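Local coordinates for ripening-associated protein (Musa acuminata, PDB 4PIT) that binds mannose-containing glycans, here dimannose, as a member of the jacalin-related lectins, at residues 18-23 / 42-47; 92-97 / 133-138. The protein carries 1 engineered substitution. All coordinates share one frame; numbering follows the deposited sequence.

Contact 1. Residues 18-23 / 42-47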
ATOM      1  N   PHE B  18      15.589  -6.864   7.123  1.00  8.25           N
ATOM      2  CA  PHE B  18      15.183  -6.949   8.520  1.00  8.40           C
ATOM      3  C   PHE B  18      13.688  -7.231   8.585  1.00 10.77           C
ATOM      4  O   PHE B  18      12.936  -6.899   7.660  1.00 10.46           O
ATOM      5  CB  PHE B  18      15.524  -5.683   9.315  1.00  9.96           C
ATOM      6  CG  PHE B  18      14.749  -4.454   8.911  1.00  9.08           C
ATOM      7  CD1 PHE B  18      13.528  -4.154   9.508  1.00  9.02           C
ATOM      8  CD2 PHE B  18      15.292  -3.536   8.021  1.00 11.88           C
ATOM      9  CE1 PHE B  18      12.846  -2.974   9.190  1.00  8.58           C
ATOM     10  CE2 PHE B  18      14.607  -2.364   7.690  1.00 11.31           C
ATOM     11  CZ  PHE B  18      13.396  -2.079   8.283  1.00  9.49           C
ATOM     12  N   ASP B  19      13.242  -7.804   9.709  1.00 10.02           N
ATOM     13  CA  ASP B  19      11.836  -8.148   9.867  1.00  9.79           C
ATOM     14  C   ASP B  19      11.544  -8.265  11.357  1.00 12.73           C
ATOM     15  O   ASP B  19      11.967  -9.233  12.009  1.00 13.66           O
ATOM     16  CB  ASP B  19      11.543  -9.458   9.106  1.00 10.80           C
ATOM     17  CG  ASP B  19      10.078  -9.859   9.081  1.00 16.87           C
ATOM     18  OD1 ASP B  19       9.273  -9.204   9.763  1.00 11.19           O
ATOM     19  OD2 ASP B  19       9.755 -10.887   8.439  1.00 22.63           O
ATOM     20  N   MET B  20      10.800  -7.285  11.892  1.00 10.08           N
ATOM     21  CA  MET B  20      10.426  -7.213  13.317  1.00 11.08           C
ATOM     22  C   MET B  20       9.360  -8.250  13.664  1.00 14.22           C
ATOM     23  O   MET B  20       9.236  -8.658  14.816  1.00 13.23           O
ATOM     24  CB  MET B  20       9.865  -5.800  13.503  1.00 15.51           C
ATOM     25  CG  MET B  20       9.825  -5.269  14.844  1.00 20.66           C
ATOM     26  SD  MET B  20       8.978  -3.667  14.561  1.00 23.37           S
ATOM     27  CE  MET B  20       8.057  -3.658  16.088  1.00 20.50           C
ATOM     28  N   GLY B  21       8.537  -8.613  12.692  1.00 10.64           N
ATOM     29  CA  GLY B  21       7.390  -9.461  12.954  1.00 11.71           C
ATOM     30  C   GLY B  21       6.225  -8.606  13.428  1.00 13.52           C
ATOM     31  O   GLY B  21       6.360  -7.405  13.673  1.00 12.51           O
ATOM     32  N   PRO B  22       5.076  -9.272  13.656  1.00 15.83           N
ATOM     33  CA  PRO B  22       3.853  -8.555  14.040  1.00 16.22           C
ATOM     34  C   PRO B  22       3.427  -8.693  15.496  1.00 19.38           C
ATOM     35  O   PRO B  22       2.308  -8.306  15.810  1.00 18.99           O
ATOM     36  CB  PRO B  22       2.813  -9.289  13.202  1.00 18.59           C
ATOM     37  CG  PRO B  22       3.271 -10.704  13.226  1.00 22.50           C
ATOM     38  CD  PRO B  22       4.796 -10.683  13.358  1.00 18.22           C
ATOM     39  N   ALA B  23       4.263  -9.270  16.361  1.00 14.40           N
ATOM     40  CA  ALA B  23       3.820  -9.588  17.713  1.00 14.84           C
ATOM     41  C   ALA B  23       3.967  -8.493  18.754  1.00 16.67           C
ATOM     42  O   ALA B  23       3.409  -8.641  19.855  1.00 16.05           O
ATOM     43  CB  ALA B  23       4.567 -10.816  18.198  1.00 15.17           C
ATOM     44  N   VAL B  42      12.991   1.531  16.156  1.00  9.65           N
ATOM     45  CA  VAL B  42      11.632   1.172  16.514  1.00  8.92           C
ATOM     46  C   VAL B  42      11.685   0.723  17.938  1.00 11.37           C
ATOM     47  O   VAL B  42      12.486  -0.169  18.271  1.00 10.93           O
ATOM     48  CB  VAL B  42      10.991   0.088  15.609  1.00  9.92           C
ATOM     49  CG1 VAL B  42       9.560  -0.240  16.033  1.00 10.18           C
ATOM     50  CG2 VAL B  42      11.060   0.477  14.112  1.00 10.05           C
ATOM     51  N   THR B  43      10.874   1.360  18.805  1.00  9.77           N
ATOM     52  CA  THR B  43      10.820   0.986  20.225  1.00 10.35           C
ATOM     53  C   THR B  43       9.487   0.343  20.475  1.00 11.83           C
ATOM     54  O   THR B  43       8.448   0.882  20.071  1.00 10.96           O
ATOM     55  CB  THR B  43      11.078   2.210  21.136  1.00 13.87           C
ATOM     56  OG1 THR B  43      12.372   2.764  20.840  1.00 11.77           O
ATOM     57  CG2 THR B  43      11.057   1.841  22.641  1.00 13.27           C
ATOM     58  N   PHE B  44       9.511  -0.817  21.138  1.00 10.33           N
ATOM     59  CA  PHE B  44       8.291  -1.555  21.368  1.00 10.39           C
ATOM     60  C   PHE B  44       8.304  -2.215  22.729  1.00 13.34           C
ATOM     61  O   PHE B  44       9.367  -2.323  23.359  1.00 12.83           O
ATOM     62  CB  PHE B  44       8.130  -2.625  20.268  1.00 12.04           C
ATOM     63  CG  PHE B  44       9.270  -3.617  20.199  1.00 13.89           C
ATOM     64  CD1 PHE B  44       9.282  -4.745  21.020  1.00 16.21           C
ATOM     65  CD2 PHE B  44      10.327  -3.422  19.316  1.00 16.68           C
ATOM     66  CE1 PHE B  44      10.355  -5.652  20.980  1.00 17.88           C
ATOM     67  CE2 PHE B  44      11.382  -4.345  19.263  1.00 20.10           C
ATOM     68  CZ  PHE B  44      11.371  -5.453  20.077  1.00 17.39           C
ATOM     69  N   THR B  45       7.128  -2.632  23.191  1.00 11.99           N
ATOM     70  CA  THR B  45       7.001  -3.375  24.437  1.00 12.13           C
ATOM     71  C   THR B  45       6.455  -4.751  24.126  1.00 15.28           C
ATOM     72  O   THR B  45       5.708  -4.962  23.154  1.00 14.95           O
ATOM     73  CB  THR B  45       6.126  -2.638  25.471  1.00 17.04           C
ATOM     74  OG1 THR B  45       4.816  -2.511  24.934  1.00 18.79           O
ATOM     75  CG2 THR B  45       6.680  -1.255  25.862  1.00 20.24           C
ATOM     76  N   TYR B  46       6.815  -5.703  24.974  1.00 15.35           N
ATOM     77  CA  TYR B  46       6.383  -7.090  24.819  1.00 15.64           C
ATOM     78  C   TYR B  46       6.553  -7.728  26.159  1.00 17.34           C
ATOM     79  O   TYR B  46       7.654  -7.679  26.697  1.00 16.28           O
ATOM     80  CB  TYR B  46       7.225  -7.793  23.737  1.00 16.11           C
ATOM     81  CG  TYR B  46       6.738  -9.162  23.313  1.00 16.65           C
ATOM     82  CD1 TYR B  46       5.436  -9.349  22.846  1.00 17.83           C
ATOM     83  CD2 TYR B  46       7.615 -10.241  23.244  1.00 16.92           C
ATOM     84  CE1 TYR B  46       5.003 -10.597  22.389  1.00 18.22           C
ATOM     85  CE2 TYR B  46       7.194 -11.489  22.785  1.00 17.91           C
ATOM     86  CZ  TYR B  46       5.890 -11.658  22.350  1.00 21.53           C
ATOM     87  OH  TYR B  46       5.487 -12.899  21.913  1.00 23.66           O
ATOM     88  N   TYR B  47       5.452  -8.254  26.748  1.00 17.00           N
ATOM     89  CA  TYR B  47       5.486  -8.860  28.083  1.00 15.79           C
ATOM     90  C   TYR B  47       6.176  -7.963  29.155  1.00 20.24           C
ATOM     91  O   TYR B  47       6.990  -8.439  29.956  1.00 20.71           O
ATOM     92  CB  TYR B  47       6.165 -10.239  28.019  1.00 15.10           C
ATOM     93  CG  TYR B  47       5.255 -11.305  27.445  1.00 16.02           C
ATOM     94  CD1 TYR B  47       5.215 -11.555  26.077  1.00 17.39           C
ATOM     95  CD2 TYR B  47       4.449 -12.080  28.273  1.00 17.69           C
ATOM     96  CE1 TYR B  47       4.409 -12.567  25.546  1.00 18.94           C
ATOM     97  CE2 TYR B  47       3.644 -13.096  27.757  1.00 18.72           C
ATOM     98  CZ  TYR B  47       3.616 -13.328  26.392  1.00 20.94           C
ATOM     99  OH  TYR B  47       2.809 -14.325  25.884  1.00 22.44           O
TER

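Contact 2. Residues 92-97 / 133-138. With MAN (alpha-D-mannopyranose), chain F.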
ATOM      1  N   LEU B  92      10.174   9.882   4.177  1.00  8.84           N
ATOM      2  CA  LEU B  92       9.286   8.940   4.867  1.00  8.80           C
ATOM      3  C   LEU B  92       8.462   9.675   5.906  1.00 11.74           C
ATOM      4  O   LEU B  92       8.991  10.393   6.751  1.00 11.59           O
ATOM      5  CB  LEU B  92      10.110   7.821   5.527  1.00  9.42           C
ATOM      6  CG  LEU B  92       9.325   6.755   6.332  1.00 11.87           C
ATOM      7  CD1 LEU B  92       8.458   5.915   5.402  1.00 12.42           C
ATOM      8  CD2 LEU B  92      10.285   5.825   7.047  1.00 13.04           C
ATOM      9  N   GLY B  93       7.174   9.420   5.876  1.00 10.19           N
ATOM     10  CA  GLY B  93       6.288   9.970   6.886  1.00 10.42           C
ATOM     11  C   GLY B  93       5.234   8.975   7.301  1.00 11.96           C
ATOM     12  O   GLY B  93       5.081   7.912   6.685  1.00 10.32           O
ATOM     13  N   PHE B  94       4.492   9.337   8.366  1.00  9.76           N
ATOM     14  CA  PHE B  94       3.421   8.485   8.892  1.00  9.92           C
ATOM     15  C   PHE B  94       2.258   9.315   9.336  1.00 14.31           C
ATOM     16  O   PHE B  94       2.446  10.465   9.761  1.00 14.60           O
ATOM     17  CB  PHE B  94       3.910   7.703  10.130  1.00 10.67           C
ATOM     18  CG  PHE B  94       4.911   6.618   9.833  1.00 10.87           C
ATOM     19  CD1 PHE B  94       6.276   6.892   9.820  1.00 13.80           C
ATOM     20  CD2 PHE B  94       4.491   5.321   9.560  1.00 11.50           C
ATOM     21  CE1 PHE B  94       7.208   5.879   9.543  1.00 13.61           C
ATOM     22  CE2 PHE B  94       5.430   4.305   9.276  1.00 13.95           C
ATOM     23  CZ  PHE B  94       6.780   4.597   9.271  1.00 12.36           C
ATOM     24  N   SER B  95       1.077   8.703   9.339  1.00 11.24           N
ATOM     25  CA  SER B  95      -0.144   9.269   9.892  1.00 12.45           C
ATOM     26  C   SER B  95      -0.594   8.423  11.054  1.00 14.49           C
ATOM     27  O   SER B  95      -0.498   7.205  11.000  1.00 11.92           O
ATOM     28  CB  SER B  95      -1.273   9.272   8.849  1.00 18.74           C
ATOM     29  OG  SER B  95      -0.874   9.887   7.638  1.00 31.68           O
ATOM     30  N   THR B  96      -1.088   9.060  12.106  1.00 12.51           N
ATOM     31  CA  THR B  96      -1.755   8.344  13.178  1.00 12.04           C
ATOM     32  C   THR B  96      -3.210   8.780  13.128  1.00 15.77           C
ATOM     33  O   THR B  96      -3.578   9.652  12.344  1.00 15.65           O
ATOM     34  CB  THR B  96      -1.136   8.561  14.558  1.00 14.69           C
ATOM     35  OG1 THR B  96      -1.471   9.884  15.006  1.00 14.16           O
ATOM     36  CG2 THR B  96       0.367   8.298  14.612  1.00 13.51           C
ATOM     37  N   ASN B  97      -4.037   8.196  13.992  1.00 14.78           N
ATOM     38  CA  ASN B  97      -5.430   8.611  14.074  1.00 16.63           C
ATOM     39  C   ASN B  97      -5.524  10.014  14.709  1.00 21.45           C
ATOM     40  O   ASN B  97      -6.607  10.596  14.715  1.00 22.36           O
ATOM     41  CB  ASN B  97      -6.224   7.581  14.877  1.00 19.48           C
ATOM     42  CG  ASN B  97      -5.687   7.349  16.273  1.00 25.44           C
ATOM     43  OD1 ASN B  97      -4.484   7.192  16.488  1.00 18.54           O
ATOM     44  ND2 ASN B  97      -6.572   7.295  17.266  1.00 22.38           N
ATOM     45  N   ASP B 133      17.215   1.441   2.959  1.00  7.74           N
ATOM     46  CA  ASP B 133      16.915   1.004   1.599  1.00  6.59           C
ATOM     47  C   ASP B 133      15.454   0.794   1.344  1.00  9.68           C
ATOM     48  O   ASP B 133      14.969   1.161   0.271  1.00  9.61           O
ATOM     49  CB  ASP B 133      17.642  -0.307   1.294  1.00  8.00           C
ATOM     50  CG  ASP B 133      19.148  -0.146   1.334  1.00  9.85           C
ATOM     51  OD1 ASP B 133      19.700   0.051   2.454  1.00 10.70           O
ATOM     52  OD2 ASP B 133      19.775  -0.134   0.242  1.00 11.62           O
ATOM     53  N   ALA B 134      14.737   0.179   2.313  1.00  8.59           N
ATOM     54  CA  ALA B 134      13.323  -0.128   2.049  1.00  7.68           C
ATOM     55  C   ALA B 134      12.569  -0.309   3.343  1.00  9.85           C
ATOM     56  O   ALA B 134      13.153  -0.644   4.374  1.00  9.05           O
ATOM     57  CB  ALA B 134      13.214  -1.397   1.210  1.00  7.68           C
ATOM     58  N   ILE B 135      11.257  -0.110   3.271  1.00  7.67           N
ATOM     59  CA  ILE B 135      10.392  -0.327   4.443  1.00  7.38           C
ATOM     60  C   ILE B 135       9.053  -0.885   3.991  1.00  9.69           C
ATOM     61  O   ILE B 135       8.519  -0.495   2.960  1.00  9.96           O
ATOM     62  CB  ILE B 135      10.242   0.979   5.279  1.00 10.40           C
ATOM     63  CG1 ILE B 135       9.636   0.656   6.670  1.00 12.63           C
ATOM     64  CG2 ILE B 135       9.436   2.050   4.520  1.00 11.81           C
ATOM     65  CD1 ILE B 135       9.721   1.858   7.720  1.00 17.55           C
ATOM     66  N   GLY B 136       8.508  -1.785   4.804  1.00  7.76           N
ATOM     67  CA  GLY B 136       7.178  -2.349   4.637  1.00  8.35           C
ATOM     68  C   GLY B 136       6.558  -2.513   6.012  1.00  9.27           C
ATOM     69  O   GLY B 136       7.211  -2.296   7.050  1.00  8.54           O
ATOM     70  N   VAL B 137       5.261  -2.847   6.019  1.00  7.85           N
ATOM     71  CA  VAL B 137       4.522  -2.951   7.280  1.00  7.07           C
ATOM     72  C   VAL B 137       3.656  -4.184   7.374  1.00  8.46           C
ATOM     73  O   VAL B 137       3.181  -4.711   6.365  1.00  9.08           O
ATOM     74  CB  VAL B 137       3.624  -1.693   7.520  1.00  9.20           C
ATOM     75  CG1 VAL B 137       4.461  -0.438   7.786  1.00  9.96           C
ATOM     76  CG2 VAL B 137       2.635  -1.449   6.399  1.00  9.67           C
ATOM     77  N   TYR B 138       3.460  -4.634   8.604  1.00  7.29           N
ATOM     78  CA  TYR B 138       2.437  -5.620   8.962  1.00  7.52           C
ATOM     79  C   TYR B 138       1.172  -4.865   9.257  1.00  9.75           C
ATOM     80  O   TYR B 138       1.261  -3.763   9.820  1.00  9.49           O
ATOM     81  CB  TYR B 138       2.824  -6.413  10.210  1.00  7.81           C
ATOM     82  CG  TYR B 138       3.917  -7.427   9.977  1.00  7.61           C
ATOM     83  CD1 TYR B 138       5.258  -7.044   9.938  1.00  7.71           C
ATOM     84  CD2 TYR B 138       3.621  -8.779   9.871  1.00  9.17           C
ATOM     85  CE1 TYR B 138       6.273  -7.981   9.766  1.00  8.22           C
ATOM     86  CE2 TYR B 138       4.627  -9.730   9.710  1.00  9.40           C
ATOM     87  CZ  TYR B 138       5.954  -9.329   9.641  1.00  9.45           C
ATOM     88  OH  TYR B 138       6.937 -10.275   9.455  1.00 11.87           O
TER
HETATM   89  C1  MAN F   2      25.697   1.035   1.372  1.00 13.16           C
HETATM   90  C2  MAN F   2      25.549  -0.480   1.382  1.00 12.80           C
HETATM   91  C3  MAN F   2      24.495  -0.919   0.368  1.00 11.81           C
HETATM   92  C4  MAN F   2      23.177  -0.183   0.612  1.00 10.94           C
HETATM   93  C5  MAN F   2      23.413   1.325   0.651  1.00 10.33           C
HETATM   94  C6  MAN F   2      22.182   2.110   1.027  1.00  9.59           C
HETATM   95  O2  MAN F   2      25.144  -0.868   2.696  1.00 13.52           O
HETATM   96  O3  MAN F   2      24.296  -2.326   0.416  1.00 13.05           O
HETATM   97  O4  MAN F   2      22.275  -0.462  -0.457  1.00  9.32           O
HETATM   98  O5  MAN F   2      24.426   1.658   1.623  1.00 11.57           O
HETATM   99  O6  MAN F   2      21.743   1.763   2.344  1.00 10.05           O

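Contact 1. Residues 18-23 / 42-47
Asp-19 OD1, next in the chain to the Met-20 that meets Val-42 and Phe-44, is gripped by the backbone N of Gly-21 and, in a probable hydrogen bond, by the hydroxyl of Tyr-138. The distance from Gly-21 N to Asp-19 OD1 is 3.1 Å and the N-H...O angle 137°, so the bond is bent, and the donor lies above the carboxylate plane, 37° out of it. An acceptor two residues before its donor defines an Asx turn, which ties the Gly-21 N-H back to the Asp-19 carboxylate. Asp-19 OD2 also forms a salt bridge with Lys-6. The contact proper is apolar. Met-20 points its side chain at strand 37-46, extended through chi2 and bent at chi3, and its methyl, and behind it the sulfur, do the touching. Met-20 CE lies 3.7 Å from Val-42 CG1, and Met-20 SD approaches the same Val-42 CG1 to 3.8 Å, the two side chains crossing at a slant. The Val-42 torsion, with CG1 opposite the backbone N (chi1 -180°), turns that methyl toward Met-20. Against Phe-44, Met-20 runs in the reverse sense, with Met-20 CE 4.0 Å from Phe-44 CD2 and oblique to the ring. Ile-26 and Phe-124 also pack on Met-20, and Tyr-24 stacks on Phe-44. Nearer the surface, Ala-23 O comes within 3.6 Å of Tyr-46 CE1, again obliquely, while Ala-23 CB is 4.2 Å from that carbon. Thus the chain just past strand 16-19 packs on strand 37-46 by apolar side chains and one backbone carbonyl: a buried thioether methyl, then a more exposed alanine-tyrosine contact. The polar bonds fix Asp-19 to its own turn and to neighbouring strands of its sheet, and none joins 18-23 to 42-47.

Contact 2. Residues 92-97 / 133-138
In the apolar core of the beta-prism, below a mannose pocket, Leu-92 meets Ile-135 near the start of strand 134-140, just after the pocket residue Asp-133. Leu-92 CD2 is 4.1 Å from Ile-135 CD1, and the other branch, Leu-92 CD1, lies 4.1 Å from Ile-135 CG2, so both methyl branches of the leucine are engaged; the two side chains cross at about a right angle. Ile-135 CG1 is swung opposite its backbone N (chi1 -166°), and with chi2 also extended, CD1 is carried far enough to reach Phe-94 as well. There it sits at the ring edge, near the plane, with Phe-94 CZ 4.3 Å from Ile-135 CD1. The backbones stay apart, with the CA atoms of Leu-92 and Ile-135 separated by 9.3 Å. Met-76 packs on both Leu-92 and Phe-94, while Phe-124 supports Ile-135.

Two residues before Ile-135, Asp-133 takes one sugar hydroxyl on each carboxylate oxygen: mannose O6 donates to Asp-133 OD1 (2.7 Å) and mannose O4 to Asp-133 OD2 (2.6 Å). Gly-15, Lys-130 and Phe-131 add backbone N-H groups to this mannose. Asp-133 and Ala-134 form a classic beta bulge with strand 118-128. Gly-129 to Asp-133 has the GXXXD sequence of mannose-binding jacalin-related lectins, whose aspartate accepts from O4 and O6.

How the contacts relate
Contact 1 and contact 2 join through the sheet that holds strands 16-19 and 134-140, their centres being 14 Å apart. Tyr-138 makes one connection: its OH lies 2.6 Å from Asp-19 OD1, a probable hydrogen bond, while Pro-22 CB packs at 3.5 Å from Tyr-138 CD2. Phe-124 makes another, touching Met-20 and Val-42 of contact 1 and Ile-135 of contact 2. From that shared sheet, contact 1 reaches the sheet of strand 37-46 and contact 2 that of strand 86-96, so together they tie all three sheets of the beta-prism fold. Contact 2 includes Asp-133 of one of the two glycan pockets, at the end of strand 134-140 away from Tyr-138.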